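Local atomic coordinates of beta-N-acetylhexosaminidase (PDB entry 6JEB), a protein that hydrolyses terminal non-reducing N-acetyl-D-hexosamine residues of N-acetyl-beta-D-hexosaminides, including N-glycans and chitobiose, as a zinc-binding member of glycoside hydrolase family 20. Residues A[2-7]-A[77-82]; A[21-26]-A[67-72]; A[96-101]-A[399-404]; A[133-138]-A[159-164]; A[355-360]-A[456-461]. All coordinates share one frame; numbering follows the deposited sequence.

How the interactions relate
Interactions 1 and 2 lie together in domain 2 of the family, with centres about 9 Å apart. Interaction 2 is nested within interaction 1 along the chain, and the two meet where Gln71 OE1 and Gln67 OE1 probably accept from Ser5 N and Ile7 N. Interaction 3 belongs to the active site: it joins the first and last barrel strands, holds substrate-binding residues and touches the acetamide. Interaction 4, centred about 13 Å from it, is nested within its loop and touches it through Arg135, at Pro99 O and Ala100 O. Interaction 5 alternates with interaction 3 along the chain, their nearest atoms about 6 Å apart. Centres of interactions 1 and 3 lie about 37 Å apart.

Interaction 1 (A[2-7]-A[77-82])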
# COMPACT_ATOMS: atom_id res chain seq x y z
N ALA A 2 32.67 -12.57 -5.35
CA ALA A 2 32.18 -11.26 -4.94
C ALA A 2 30.94 -10.87 -5.73
O ALA A 2 30.90 -11.00 -6.96
CB ALA A 2 33.27 -10.21 -5.13
N GLN A 3 29.92 -10.37 -5.02
CA GLN A 3 28.63 -10.05 -5.60
C GLN A 3 28.16 -8.71 -5.06
O GLN A 3 28.72 -8.17 -4.10
CB GLN A 3 27.58 -11.10 -5.20
CG GLN A 3 27.86 -12.51 -5.68
CD GLN A 3 26.81 -13.49 -5.20
OE1 GLN A 3 25.83 -13.77 -5.90
NE2 GLN A 3 27.00 -14.01 -3.99
N TYR A 4 27.12 -8.17 -5.69
CA TYR A 4 26.40 -7.03 -5.15
C TYR A 4 25.30 -7.51 -4.21
O TYR A 4 24.86 -8.66 -4.26
CB TYR A 4 25.75 -6.22 -6.28
CG TYR A 4 26.72 -5.65 -7.29
CD1 TYR A 4 27.97 -5.17 -6.91
CD2 TYR A 4 26.37 -5.58 -8.64
CE1 TYR A 4 28.84 -4.63 -7.84
CE2 TYR A 4 27.23 -5.05 -9.57
CZ TYR A 4 28.47 -4.58 -9.17
OH TYR A 4 29.33 -4.06 -10.11
N SER A 5 24.84 -6.59 -3.36
CA SER A 5 23.72 -6.87 -2.47
C SER A 5 22.60 -5.87 -2.70
O SER A 5 22.23 -5.12 -1.80
CB SER A 5 24.17 -6.86 -1.01
OG SER A 5 25.03 -7.96 -0.78
N ILE A 6 22.05 -5.87 -3.91
CA ILE A 6 21.00 -4.94 -4.30
C ILE A 6 19.66 -5.64 -4.11
O ILE A 6 19.44 -6.73 -4.64
CB ILE A 6 21.17 -4.50 -5.76
CG1 ILE A 6 22.52 -3.81 -5.97
CG2 ILE A 6 20.00 -3.61 -6.19
CD1 ILE A 6 22.99 -3.88 -7.42
N ILE A 7 18.76 -5.00 -3.36
CA ILE A 7 17.38 -5.43 -3.24
C ILE A 7 16.51 -4.30 -3.76
O ILE A 7 16.60 -3.17 -3.26
CB ILE A 7 16.98 -5.78 -1.79
CG1 ILE A 7 17.87 -6.90 -1.24
CG2 ILE A 7 15.50 -6.19 -1.73
CD1 ILE A 7 17.75 -7.10 0.27
N GLU A 77 37.87 -3.00 0.66
CA GLU A 77 38.57 -3.67 -0.42
C GLU A 77 37.96 -3.38 -1.78
O GLU A 77 38.54 -3.77 -2.80
CB GLU A 77 38.59 -5.19 -0.18
CG GLU A 77 37.24 -5.88 -0.38
CD GLU A 77 36.38 -5.91 0.87
OE1 GLU A 77 36.61 -5.09 1.79
OE2 GLU A 77 35.46 -6.75 0.92
N GLY A 78 36.81 -2.71 -1.83
CA GLY A 78 36.15 -2.40 -3.08
C GLY A 78 35.05 -3.39 -3.41
O GLY A 78 34.90 -4.44 -2.78
N ILE A 79 34.28 -3.04 -4.43
CA ILE A 79 33.19 -3.89 -4.91
C ILE A 79 33.52 -4.31 -6.34
O ILE A 79 34.36 -3.68 -7.01
CB ILE A 79 31.82 -3.17 -4.83
CG1 ILE A 79 31.78 -1.99 -5.80
CG2 ILE A 79 31.52 -2.75 -3.39
CD1 ILE A 79 30.39 -1.38 -5.95
N PRO A 80 32.89 -5.37 -6.84
CA PRO A 80 33.17 -5.79 -8.22
C PRO A 80 32.71 -4.73 -9.21
O PRO A 80 31.73 -4.01 -8.98
CB PRO A 80 32.34 -7.07 -8.38
CG PRO A 80 31.94 -7.48 -7.03
CD PRO A 80 31.97 -6.29 -6.15
N CYS A 81 33.42 -4.65 -10.32
CA CYS A 81 32.93 -3.94 -11.47
C CYS A 81 31.90 -4.80 -12.20
O CYS A 81 31.78 -6.01 -11.96
CB CYS A 81 34.08 -3.59 -12.41
SG CYS A 81 35.18 -2.33 -11.70
N GLY A 82 31.12 -4.18 -13.07
CA GLY A 82 30.09 -4.92 -13.76
C GLY A 82 29.09 -4.00 -14.43
O GLY A 82 29.23 -2.77 -14.41
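The phenol ring of Tyr4 is met at its edge by the carbonyl of Pro80: Pro80 O lies near the ring plane, 3.2 Å from Tyr4 CE1. In the alpha/beta domain 2 of this family 20 glycoside hydrolase, the contact ties the N-terminal loop to the start of strand 79-86, the strand that follows helix 55-73. Tyr4 OH gives a hydrogen bond to Pro80 O at 2.7 Å, the hydroxyl standing above the carbonyl plane, 48° out of it. Tyr4 CG is anti to its own carbonyl carbon (chi1 -61°), and from there the ring slides past the proline in the opposite direction, with Tyr4 CE1 3.9 Å from Pro80 CD. Ile79 CD1 adds a looser apolar touch, 4.1 Å from Tyr4 CE1. At Gly82 a side chain would press on the phenol oxygen, and the backbone angles there call for glycine in any case. Leu68 of helix 55-73 and Thr13 and Leu15 of strand 12-16 also pack on the buried Tyr4, and Leu15 reaches Pro80 as well. Beyond the ring, the loop backbone is bonded to Gln71 of helix 55-73 and to Arg439 of helix 434-452. Near the chain terminus the same proline ring receives a second residue: Ala2 points its CB toward the strand and rests 3.6 Å from Pro80 CG.

Interaction 2 (A[21-26]-A[67-72]); sequences KTLQLL and QLRDQL
Leu23 and Arg69 have CA atoms 6.6 Å apart where the irregular chain leading into strand 25-30 runs past helix 55-73, with Lys21 standing nearest to Leu72 further back along the chain. Leu23 directs its CB toward the helix and carries most of the apolar contact through one methyl. Its CD1 lies 3.8 Å from both Leu68 CB and Leu72 CD2, the Leu23 and Leu72 side chains sliding past each other in opposite directions. The same Leu23 CD1 sits 3.3 Å from Leu68 O, the carbonyl that accepts from Leu72 N within the helix. Leu72 CG is anti to its backbone N (chi1 175°), and Leu72 CD2 ends 3.7 Å from Lys21 O. The chain of Arg69, extended from CG to NE, lies beside Leu23 with Arg69 CG 3.9 Å from Leu23 CD1. At its end Arg69 NH2 gives a nearly straight hydrogen bond to Leu23 O, 3.0 Å long; the oxygen lies close to the guanidinium plane, whereas the donor stands 35° above the carbonyl plane. An ST turn shapes the approach, Gln24 N bonding to Thr22 OG1. Ile79 of strand 79-86 and Val43 of strand 39-44 also pack on Leu23, continuing the apolar layer between helix and sheet. Because the polar bond pairs a guanidinium with a neutral carbonyl, it probably changes little with pH, while leucine packing supplies the rest.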
# COMPACT_ATOMS: atom_id res chain seq x y z
N LYS A 21 36.78 1.03 -6.19
CA LYS A 21 36.83 1.65 -4.87
C LYS A 21 36.22 3.04 -4.87
O LYS A 21 36.30 3.75 -3.86
CB LYS A 21 38.26 1.67 -4.32
CG LYS A 21 38.75 0.30 -3.92
CD LYS A 21 40.18 0.32 -3.43
CE LYS A 21 40.65 -1.08 -3.10
NZ LYS A 21 42.05 -1.12 -2.63
N THR A 22 35.60 3.43 -5.98
CA THR A 22 34.86 4.68 -6.07
C THR A 22 33.60 4.41 -6.87
O THR A 22 33.57 3.55 -7.75
CB THR A 22 35.69 5.79 -6.73
OG1 THR A 22 34.89 6.98 -6.82
CG2 THR A 22 36.14 5.39 -8.13
N LEU A 23 32.54 5.14 -6.52
CA LEU A 23 31.28 5.10 -7.24
C LEU A 23 30.87 6.49 -7.71
O LEU A 23 29.69 6.76 -7.93
CB LEU A 23 30.18 4.44 -6.39
CG LEU A 23 30.28 2.92 -6.34
CD1 LEU A 23 29.51 2.35 -5.15
CD2 LEU A 23 29.81 2.30 -7.65
N GLN A 24 31.85 7.38 -7.87
CA GLN A 24 31.61 8.69 -8.45
C GLN A 24 30.89 8.53 -9.78
O GLN A 24 31.27 7.72 -10.62
CB GLN A 24 32.95 9.40 -8.67
CG GLN A 24 32.85 10.67 -9.50
CD GLN A 24 34.22 11.23 -9.87
OE1 GLN A 24 35.21 11.00 -9.17
NE2 GLN A 24 34.28 11.97 -10.98
N LEU A 25 29.83 9.31 -9.96
CA LEU A 25 29.03 9.21 -11.18
C LEU A 25 29.75 9.97 -12.29
O LEU A 25 29.89 11.19 -12.24
CB LEU A 25 27.64 9.77 -10.90
CG LEU A 25 26.54 9.42 -11.87
CD1 LEU A 25 26.45 7.91 -12.12
CD2 LEU A 25 25.20 9.99 -11.38
N LEU A 26 30.23 9.23 -13.30
CA LEU A 26 30.99 9.80 -14.41
C LEU A 26 30.12 10.25 -15.56
O LEU A 26 30.50 11.16 -16.32
CB LEU A 26 31.99 8.77 -14.94
CG LEU A 26 33.02 8.25 -13.94
CD1 LEU A 26 33.85 7.14 -14.57
CD2 LEU A 26 33.91 9.40 -13.48
N GLN A 67 22.41 1.98 -2.98
CA GLN A 67 22.70 0.72 -2.30
C GLN A 67 24.14 0.29 -2.53
O GLN A 67 24.79 -0.22 -1.61
CB GLN A 67 21.72 -0.37 -2.73
CG GLN A 67 20.30 -0.10 -2.27
CD GLN A 67 19.43 -1.34 -2.27
OE1 GLN A 67 19.87 -2.42 -2.66
NE2 GLN A 67 18.19 -1.20 -1.80
N LEU A 68 24.66 0.49 -3.74
CA LEU A 68 26.06 0.16 -4.01
C LEU A 68 27.00 1.04 -3.20
O LEU A 68 28.05 0.57 -2.74
CB LEU A 68 26.36 0.28 -5.50
CG LEU A 68 25.72 -0.79 -6.39
CD1 LEU A 68 26.02 -0.47 -7.84
CD2 LEU A 68 26.23 -2.18 -6.01
N ARG A 69 26.64 2.32 -3.02
CA ARG A 69 27.46 3.19 -2.17
C ARG A 69 27.44 2.72 -0.72
O ARG A 69 28.47 2.77 -0.04
CB ARG A 69 27.00 4.64 -2.31
CG ARG A 69 27.36 5.22 -3.65
CD ARG A 69 26.81 6.60 -3.89
NE ARG A 69 27.41 7.15 -5.10
CZ ARG A 69 26.90 8.14 -5.82
NH1 ARG A 69 25.76 8.72 -5.47
NH2 ARG A 69 27.55 8.55 -6.91
N ASP A 70 26.28 2.28 -0.24
CA ASP A 70 26.22 1.73 1.11
C ASP A 70 27.06 0.46 1.23
O ASP A 70 27.76 0.26 2.23
CB ASP A 70 24.77 1.47 1.52
CG ASP A 70 23.97 2.76 1.70
OD1 ASP A 70 24.58 3.84 1.83
OD2 ASP A 70 22.72 2.69 1.70
N GLN A 71 27.03 -0.39 0.20
CA GLN A 71 27.89 -1.57 0.20
C GLN A 71 29.37 -1.19 0.22
O GLN A 71 30.15 -1.70 1.03
CB GLN A 71 27.56 -2.47 -0.99
CG GLN A 71 28.38 -3.77 -0.96
CD GLN A 71 28.04 -4.72 -2.08
OE1 GLN A 71 27.02 -4.57 -2.76
NE2 GLN A 71 28.88 -5.73 -2.28
N LEU A 72 29.76 -0.27 -0.67
CA LEU A 72 31.16 0.12 -0.75
C LEU A 72 31.64 0.74 0.56
O LEU A 72 32.80 0.53 0.96
CB LEU A 72 31.36 1.09 -1.92
CG LEU A 72 32.75 1.70 -2.09
CD1 LEU A 72 33.82 0.62 -2.31
CD2 LEU A 72 32.75 2.71 -3.25

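Interaction 3 (A[96-101]-A[399-404]). With ACM (acetamide), chain C.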
# COMPACT_ATOMS: atom_id res chain seq x y z
N MET A 96 0.76 0.05 1.82
CA MET A 96 -0.36 0.82 2.37
C MET A 96 -0.10 1.09 3.84
O MET A 96 0.23 0.16 4.59
CB MET A 96 -1.69 0.08 2.22
CG MET A 96 -2.89 0.89 2.71
SD MET A 96 -4.23 -0.15 3.29
CE MET A 96 -3.61 -0.52 4.94
N VAL A 97 -0.24 2.35 4.24
CA VAL A 97 -0.23 2.70 5.66
C VAL A 97 -1.66 2.98 6.10
O VAL A 97 -2.55 3.27 5.29
CB VAL A 97 0.71 3.89 5.98
CG1 VAL A 97 2.16 3.49 5.76
CG2 VAL A 97 0.33 5.13 5.16
N ASP A 98 -1.88 2.90 7.41
CA ASP A 98 -3.21 2.91 8.01
C ASP A 98 -3.28 3.98 9.10
O ASP A 98 -3.40 3.68 10.29
CB ASP A 98 -3.53 1.52 8.57
CG ASP A 98 -4.94 1.41 9.15
OD1 ASP A 98 -5.76 2.34 9.01
OD2 ASP A 98 -5.20 0.34 9.74
N PRO A 99 -3.21 5.26 8.71
CA PRO A 99 -3.35 6.32 9.72
C PRO A 99 -4.74 6.39 10.30
O PRO A 99 -4.91 6.98 11.37
CB PRO A 99 -2.99 7.60 8.95
CG PRO A 99 -3.35 7.26 7.51
CD PRO A 99 -2.97 5.81 7.36
N ALA A 100 -5.75 5.80 9.64
CA ALA A 100 -7.08 5.74 10.24
C ALA A 100 -7.05 5.05 11.59
O ALA A 100 -7.68 5.51 12.55
CB ALA A 100 -8.05 5.01 9.30
N ARG A 101 -6.33 3.93 11.69
CA ARG A 101 -6.29 3.20 12.96
C ARG A 101 -5.35 3.86 13.97
O ARG A 101 -5.69 3.97 15.15
CB ARG A 101 -5.88 1.74 12.72
CG ARG A 101 -7.07 0.81 12.44
CD ARG A 101 -7.95 1.31 11.29
NE ARG A 101 -9.01 0.34 11.03
CZ ARG A 101 -8.85 -0.75 10.28
NH1 ARG A 101 -7.68 -1.00 9.70
NH2 ARG A 101 -9.86 -1.60 10.12
N VAL A 399 0.08 -2.44 5.76
CA VAL A 399 0.53 -2.54 7.15
C VAL A 399 -0.59 -2.03 8.05
O VAL A 399 -0.52 -0.92 8.59
CB VAL A 399 1.87 -1.81 7.38
CG1 VAL A 399 2.53 -2.33 8.66
CG2 VAL A 399 2.82 -1.98 6.19
N TRP A 400 -1.63 -2.84 8.21
CA TRP A 400 -2.79 -2.44 8.98
C TRP A 400 -2.38 -2.11 10.41
O TRP A 400 -1.51 -2.78 10.99
CB TRP A 400 -3.82 -3.57 9.00
CG TRP A 400 -4.32 -3.94 7.64
CD1 TRP A 400 -3.99 -5.05 6.91
CD2 TRP A 400 -5.26 -3.20 6.85
NE1 TRP A 400 -4.67 -5.05 5.71
CE2 TRP A 400 -5.47 -3.93 5.65
CE3 TRP A 400 -5.96 -2.00 7.05
CZ2 TRP A 400 -6.32 -3.48 4.65
CZ3 TRP A 400 -6.82 -1.57 6.05
CH2 TRP A 400 -7.00 -2.31 4.87
N ALA A 401 -3.00 -1.08 10.99
CA ALA A 401 -2.46 -0.49 12.21
C ALA A 401 -3.42 -0.52 13.39
O ALA A 401 -3.23 0.25 14.33
CB ALA A 401 -1.94 0.93 11.95
N GLU A 402 -4.43 -1.40 13.38
CA GLU A 402 -5.25 -1.57 14.58
C GLU A 402 -4.37 -1.67 15.82
O GLU A 402 -4.66 -1.07 16.87
CB GLU A 402 -6.12 -2.83 14.50
CG GLU A 402 -7.29 -2.78 13.51
CD GLU A 402 -6.94 -3.33 12.14
OE1 GLU A 402 -5.75 -3.27 11.77
OE2 GLU A 402 -7.84 -3.83 11.45
N ARG A 403 -3.27 -2.42 15.72
CA ARG A 403 -2.42 -2.74 16.86
C ARG A 403 -1.01 -2.17 16.73
O ARG A 403 -0.10 -2.62 17.43
CB ARG A 403 -2.35 -4.25 17.07
CG ARG A 403 -3.68 -4.91 17.36
CD ARG A 403 -4.13 -4.65 18.79
NE ARG A 403 -5.28 -5.48 19.12
CZ ARG A 403 -5.72 -5.68 20.35
NH1 ARG A 403 -5.12 -5.09 21.38
NH2 ARG A 403 -6.77 -6.47 20.56
N LEU A 404 -0.80 -1.18 15.86
CA LEU A 404 0.54 -0.61 15.65
C LEU A 404 0.48 0.89 15.94
O LEU A 404 0.15 1.69 15.05
CB LEU A 404 1.05 -0.90 14.24
CG LEU A 404 1.16 -2.39 13.90
CD1 LEU A 404 1.48 -2.60 12.42
CD2 LEU A 404 2.21 -3.09 14.78
C1 ACM C . -9.19 -5.74 4.37
O ACM C . -8.36 -6.48 4.80
N ACM C . -10.29 -5.38 5.21
C2 ACM C . -9.16 -5.18 2.96
O HOH W 1 0.14 1.85 8.94
O HOH W 2 -6.82 1.20 16.11
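Asp98 OD2 accepts two bonds from opposite faces of its plane: Ala401 N on the anti side at 2.9 Å, and Arg101 NH1 on the syn side at 2.8 Å, a salt bridge. Asp98 OD1 takes Arg101 N from above the carboxylate plane, an Asx motif. Arg101, which binds substrate, also gives NE to Gln132 and NH2 to the charge-relay Asp130. Glu402 OE2 lies over a guanidinium face, 3.3 Å from Arg101 NH2, pairing by charge alone. One water joins Asp98 N to Val399 O. Met96 CE lies over the face of the Trp400 six-membered ring, 3.5 Å from its centroid, a CH-pi contact, while Trp400 CZ2 comes 3.6 Å from the acetamide O. An alanine at Asp98 would probably leave Ala401 N and Arg101 N without these acceptors and remove the carboxylate that holds Arg101 NH1. The hydrogen bond from Val399 N to Met96 O joins strands 92-97 and 392-399, first and last of the (beta/alpha)8 barrel, with strand 123-127 beside Met96 and helix 407-414 packed on Val399.

Interaction 4 (A[133-138]-A[159-164])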
# COMPACT_ATOMS: atom_id res chain seq x y z
N GLY A 133 -11.23 6.02 13.15
CA GLY A 133 -10.75 7.36 12.90
C GLY A 133 -10.90 7.77 11.45
O GLY A 133 -11.04 6.92 10.56
N TRP A 134 -10.87 9.08 11.22
CA TRP A 134 -11.00 9.69 9.90
C TRP A 134 -9.95 10.79 9.84
O TRP A 134 -9.96 11.68 10.68
CB TRP A 134 -12.41 10.28 9.73
CG TRP A 134 -12.62 10.94 8.40
CD1 TRP A 134 -12.04 12.10 7.96
CD2 TRP A 134 -13.43 10.46 7.32
NE1 TRP A 134 -12.45 12.37 6.67
CE2 TRP A 134 -13.31 11.38 6.26
CE3 TRP A 134 -14.27 9.35 7.15
CZ2 TRP A 134 -13.97 11.22 5.04
CZ3 TRP A 134 -14.93 9.19 5.93
CH2 TRP A 134 -14.78 10.13 4.90
N ARG A 135 -9.04 10.73 8.85
CA ARG A 135 -7.85 11.57 8.84
C ARG A 135 -7.80 12.62 7.74
O ARG A 135 -6.82 13.39 7.68
CB ARG A 135 -6.58 10.71 8.78
CG ARG A 135 -6.53 9.58 9.81
CD ARG A 135 -6.66 10.10 11.25
NE ARG A 135 -6.68 8.97 12.17
CZ ARG A 135 -7.21 9.00 13.39
NH1 ARG A 135 -7.71 10.13 13.88
NH2 ARG A 135 -7.23 7.89 14.11
N LEU A 136 -8.81 12.70 6.86
CA LEU A 136 -8.81 13.63 5.75
C LEU A 136 -9.69 14.83 6.06
O LEU A 136 -10.90 14.65 6.24
CB LEU A 136 -9.33 12.95 4.49
CG LEU A 136 -9.42 13.89 3.28
CD1 LEU A 136 -8.06 14.07 2.59
CD2 LEU A 136 -10.48 13.42 2.28
N PRO A 137 -9.16 16.05 6.10
CA PRO A 137 -10.03 17.21 6.30
C PRO A 137 -10.83 17.50 5.04
O PRO A 137 -10.33 17.36 3.92
CB PRO A 137 -9.04 18.34 6.60
CG PRO A 137 -7.81 17.95 5.82
CD PRO A 137 -7.75 16.44 5.92
N VAL A 138 -12.09 17.89 5.22
CA VAL A 138 -12.96 18.22 4.09
C VAL A 138 -13.68 19.52 4.40
O VAL A 138 -14.52 19.56 5.32
CB VAL A 138 -13.98 17.10 3.79
CG1 VAL A 138 -14.77 17.45 2.53
CG2 VAL A 138 -13.29 15.75 3.62
N ILE A 159 -6.73 5.49 26.83
CA ILE A 159 -5.85 6.52 26.29
C ILE A 159 -6.47 7.07 25.01
O ILE A 159 -6.50 6.37 23.98
CB ILE A 159 -4.43 5.98 26.06
CG1 ILE A 159 -3.78 5.70 27.42
CG2 ILE A 159 -3.61 6.97 25.24
CD1 ILE A 159 -2.48 4.94 27.32
N PRO A 160 -6.97 8.31 25.02
CA PRO A 160 -7.55 8.88 23.79
C PRO A 160 -6.53 8.90 22.66
O PRO A 160 -5.32 9.03 22.87
CB PRO A 160 -7.94 10.30 24.21
CG PRO A 160 -8.11 10.22 25.71
CD PRO A 160 -7.07 9.23 26.16
N HIS A 161 -7.04 8.77 21.44
CA HIS A 161 -6.20 8.84 20.26
C HIS A 161 -6.87 9.73 19.24
O HIS A 161 -8.06 9.56 18.95
CB HIS A 161 -5.95 7.46 19.64
CG HIS A 161 -5.00 7.51 18.49
ND1 HIS A 161 -3.65 7.73 18.67
CD2 HIS A 161 -5.20 7.46 17.15
CE1 HIS A 161 -3.05 7.76 17.49
NE2 HIS A 161 -3.97 7.61 16.55
N GLU A 162 -6.13 10.70 18.70
CA GLU A 162 -6.69 11.58 17.69
C GLU A 162 -5.62 11.97 16.69
O GLU A 162 -4.43 11.70 16.87
CB GLU A 162 -7.32 12.85 18.29
CG GLU A 162 -6.32 13.92 18.70
CD GLU A 162 -6.98 15.27 18.96
OE1 GLU A 162 -7.82 15.72 18.14
OE2 GLU A 162 -6.67 15.91 20.00
N GLY A 163 -6.07 12.61 15.62
CA GLY A 163 -5.17 13.19 14.65
C GLY A 163 -5.87 13.42 13.34
O GLY A 163 -6.77 12.66 12.95
N MET A 164 -5.49 14.48 12.64
CA MET A 164 -6.01 14.71 11.29
C MET A 164 -4.95 15.47 10.52
O MET A 164 -4.35 16.41 11.07
CB MET A 164 -7.32 15.51 11.35
CG MET A 164 -7.90 15.80 9.97
SD MET A 164 -9.51 16.60 10.01
CE MET A 164 -10.61 15.20 9.73
O HOH W 3 -8.99 8.49 16.31
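Arg135 and His161 cross at about a right angle, the guanidinium and imidazole planes 85° apart, with Arg135 NH2 at the edge of the imidazole, 3.7 Å from His161 CD2. The arginine chain is bent at chi2, and its NH1 donates to Gly163 O, a 2.9 Å hydrogen bond that meets a lone pair in the carbonyl plane, although the oxygen is tilted 22° from the guanidinium plane. A water accepts from Arg135 NH2 and lies 3.0 Å from His161 O. Gly133 CA lies over one guanidinium face, toward its rim; a CB there would clash with Arg135 NH2. Arg135 also bonds to segment 96-101, NE to Pro99 O and NH2 to Ala100 O, while His161 NE2 holds Phe103 N. Met164 lies beside Trp134, pointing the same way. Met164 CG is anti to its backbone N (chi1 179°) and rests 3.5 Å from Arg135 O. Beyond it Met164 SD packs 3.9 Å from Pro137 CB, and Met164 CE reaches the indole edge, 3.8 Å from Trp134 CD1. That methyl also nears Trp134 O, a buried oxygen with no polar partner. Trp134 NE1 donates to Leu136 O at 2.8 Å, almost in the ring plane, which helps set the turn of the indole. The contact lies between barrel strand 123-127 and helix 167-178: helix 143-148 packs on Trp134 and Met164, helix 230-246 on Leu136, and strand 150-151 pairs with strand 161-162.

Interaction 5 (A[355-360]-A[456-461]); sequences FPQIQG and MERTQG
Ile358 and Arg458 bring together a loop that follows the substrate-binding residues of the (beta/alpha)8 barrel and the chain beyond helix 434-452. Van der Waals packing centres on Ile358: its CD1 lies against the Thr459 backbone, 3.5 Å from Thr459 C, and 4.1 Å from Arg458 CB, while Ile358 CG2 meets Gln460 CB at 3.8 Å. The second kind is packing of polar side chains. Gln357 crosses Arg458, amide and guanidinium planes 86° apart, with Gln357 OE1 near the guanidinium plane and 3.5 Å from Arg458 CG. Each is bonded to other residues: Gln357 NE2 to Tyr412 O, and Arg458 NE to Tyr415 O. Within its own segment Arg458 NH1 donates to Glu457 O, 2.8 Å away. An alanine at Arg458 would probably open a gap beside the Gln357 amide and leave Tyr415 O and Glu457 O without this donor. At the outer end the Gln460 amide lies beside Gln359 and Gly360, with Gln460 NE2 3.9 Å from Gly360 CA.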
# COMPACT_ATOMS: atom_id res chain seq x y z
N PHE A 355 0.48 -8.95 10.37
CA PHE A 355 0.58 -10.25 11.00
C PHE A 355 1.98 -10.41 11.60
O PHE A 355 2.95 -9.84 11.09
CB PHE A 355 0.34 -11.37 9.98
CG PHE A 355 -1.07 -11.41 9.40
CD1 PHE A 355 -2.06 -10.53 9.82
CD2 PHE A 355 -1.38 -12.34 8.42
CE1 PHE A 355 -3.35 -10.58 9.27
CE2 PHE A 355 -2.66 -12.40 7.87
CZ PHE A 355 -3.64 -11.52 8.29
N PRO A 356 2.12 -11.18 12.69
CA PRO A 356 3.45 -11.35 13.30
C PRO A 356 4.40 -12.07 12.35
O PRO A 356 3.99 -12.95 11.58
CB PRO A 356 3.16 -12.19 14.55
CG PRO A 356 1.88 -12.92 14.23
CD PRO A 356 1.08 -11.95 13.40
N GLN A 357 5.68 -11.70 12.41
CA GLN A 357 6.67 -12.28 11.51
C GLN A 357 7.45 -13.43 12.12
O GLN A 357 8.10 -14.17 11.37
CB GLN A 357 7.63 -11.21 10.98
CG GLN A 357 8.59 -10.62 12.02
CD GLN A 357 9.01 -9.23 11.62
OE1 GLN A 357 9.82 -9.06 10.71
NE2 GLN A 357 8.43 -8.22 12.26
N ILE A 358 7.42 -13.59 13.44
CA ILE A 358 8.05 -14.72 14.11
C ILE A 358 7.02 -15.34 15.03
O ILE A 358 6.35 -14.63 15.79
CB ILE A 358 9.31 -14.28 14.89
CG1 ILE A 358 10.40 -13.83 13.91
CG2 ILE A 358 9.81 -15.42 15.79
CD1 ILE A 358 11.58 -13.17 14.57
N GLN A 359 6.88 -16.66 14.96
CA GLN A 359 5.90 -17.37 15.77
C GLN A 359 6.12 -17.06 17.25
O GLN A 359 7.25 -17.13 17.75
CB GLN A 359 6.00 -18.87 15.52
CG GLN A 359 4.96 -19.70 16.25
CD GLN A 359 3.55 -19.43 15.76
OE1 GLN A 359 3.30 -19.36 14.55
NE2 GLN A 359 2.61 -19.27 16.69
N GLY A 360 5.04 -16.72 17.95
CA GLY A 360 5.11 -16.33 19.34
C GLY A 360 5.01 -14.84 19.56
O GLY A 360 4.75 -14.41 20.70
N MET A 456 16.98 -3.49 11.46
CA MET A 456 16.05 -4.47 10.91
C MET A 456 16.21 -5.86 11.50
O MET A 456 15.52 -6.78 11.06
CB MET A 456 16.18 -4.55 9.39
CG MET A 456 15.77 -3.29 8.65
SD MET A 456 15.39 -3.57 6.91
CE MET A 456 16.94 -4.26 6.32
N GLU A 457 17.11 -6.05 12.47
CA GLU A 457 17.25 -7.37 13.09
C GLU A 457 15.94 -7.78 13.74
O GLU A 457 15.27 -6.97 14.39
CB GLU A 457 18.36 -7.35 14.14
CG GLU A 457 18.53 -8.70 14.83
CD GLU A 457 19.68 -8.73 15.81
OE1 GLU A 457 19.75 -7.85 16.70
OE2 GLU A 457 20.53 -9.64 15.70
N ARG A 458 15.56 -9.04 13.55
CA ARG A 458 14.30 -9.56 14.06
C ARG A 458 14.55 -10.81 14.89
O ARG A 458 15.12 -11.79 14.40
CB ARG A 458 13.33 -9.87 12.92
CG ARG A 458 12.98 -8.66 12.09
CD ARG A 458 12.23 -7.63 12.91
NE ARG A 458 11.95 -6.40 12.16
CZ ARG A 458 12.55 -5.23 12.36
NH1 ARG A 458 13.48 -5.07 13.29
NH2 ARG A 458 12.19 -4.19 11.61
N THR A 459 14.12 -10.77 16.15
CA THR A 459 14.06 -11.93 17.02
C THR A 459 12.67 -11.92 17.65
O THR A 459 11.97 -10.91 17.62
CB THR A 459 15.11 -11.84 18.14
OG1 THR A 459 14.79 -10.73 18.99
CG2 THR A 459 16.50 -11.63 17.55
N GLN A 460 12.27 -13.06 18.21
CA GLN A 460 10.94 -13.12 18.81
C GLN A 460 10.76 -12.04 19.87
O GLN A 460 9.71 -11.39 19.92
CB GLN A 460 10.70 -14.51 19.41
CG GLN A 460 9.28 -14.69 19.95
CD GLN A 460 9.10 -16.02 20.63
OE1 GLN A 460 9.70 -17.02 20.24
NE2 GLN A 460 8.25 -16.05 21.65
N GLY A 461 11.78 -11.80 20.68
CA GLY A 461 11.67 -10.89 21.80
C GLY A 461 11.99 -9.43 21.55
O GLY A 461 11.80 -8.62 22.46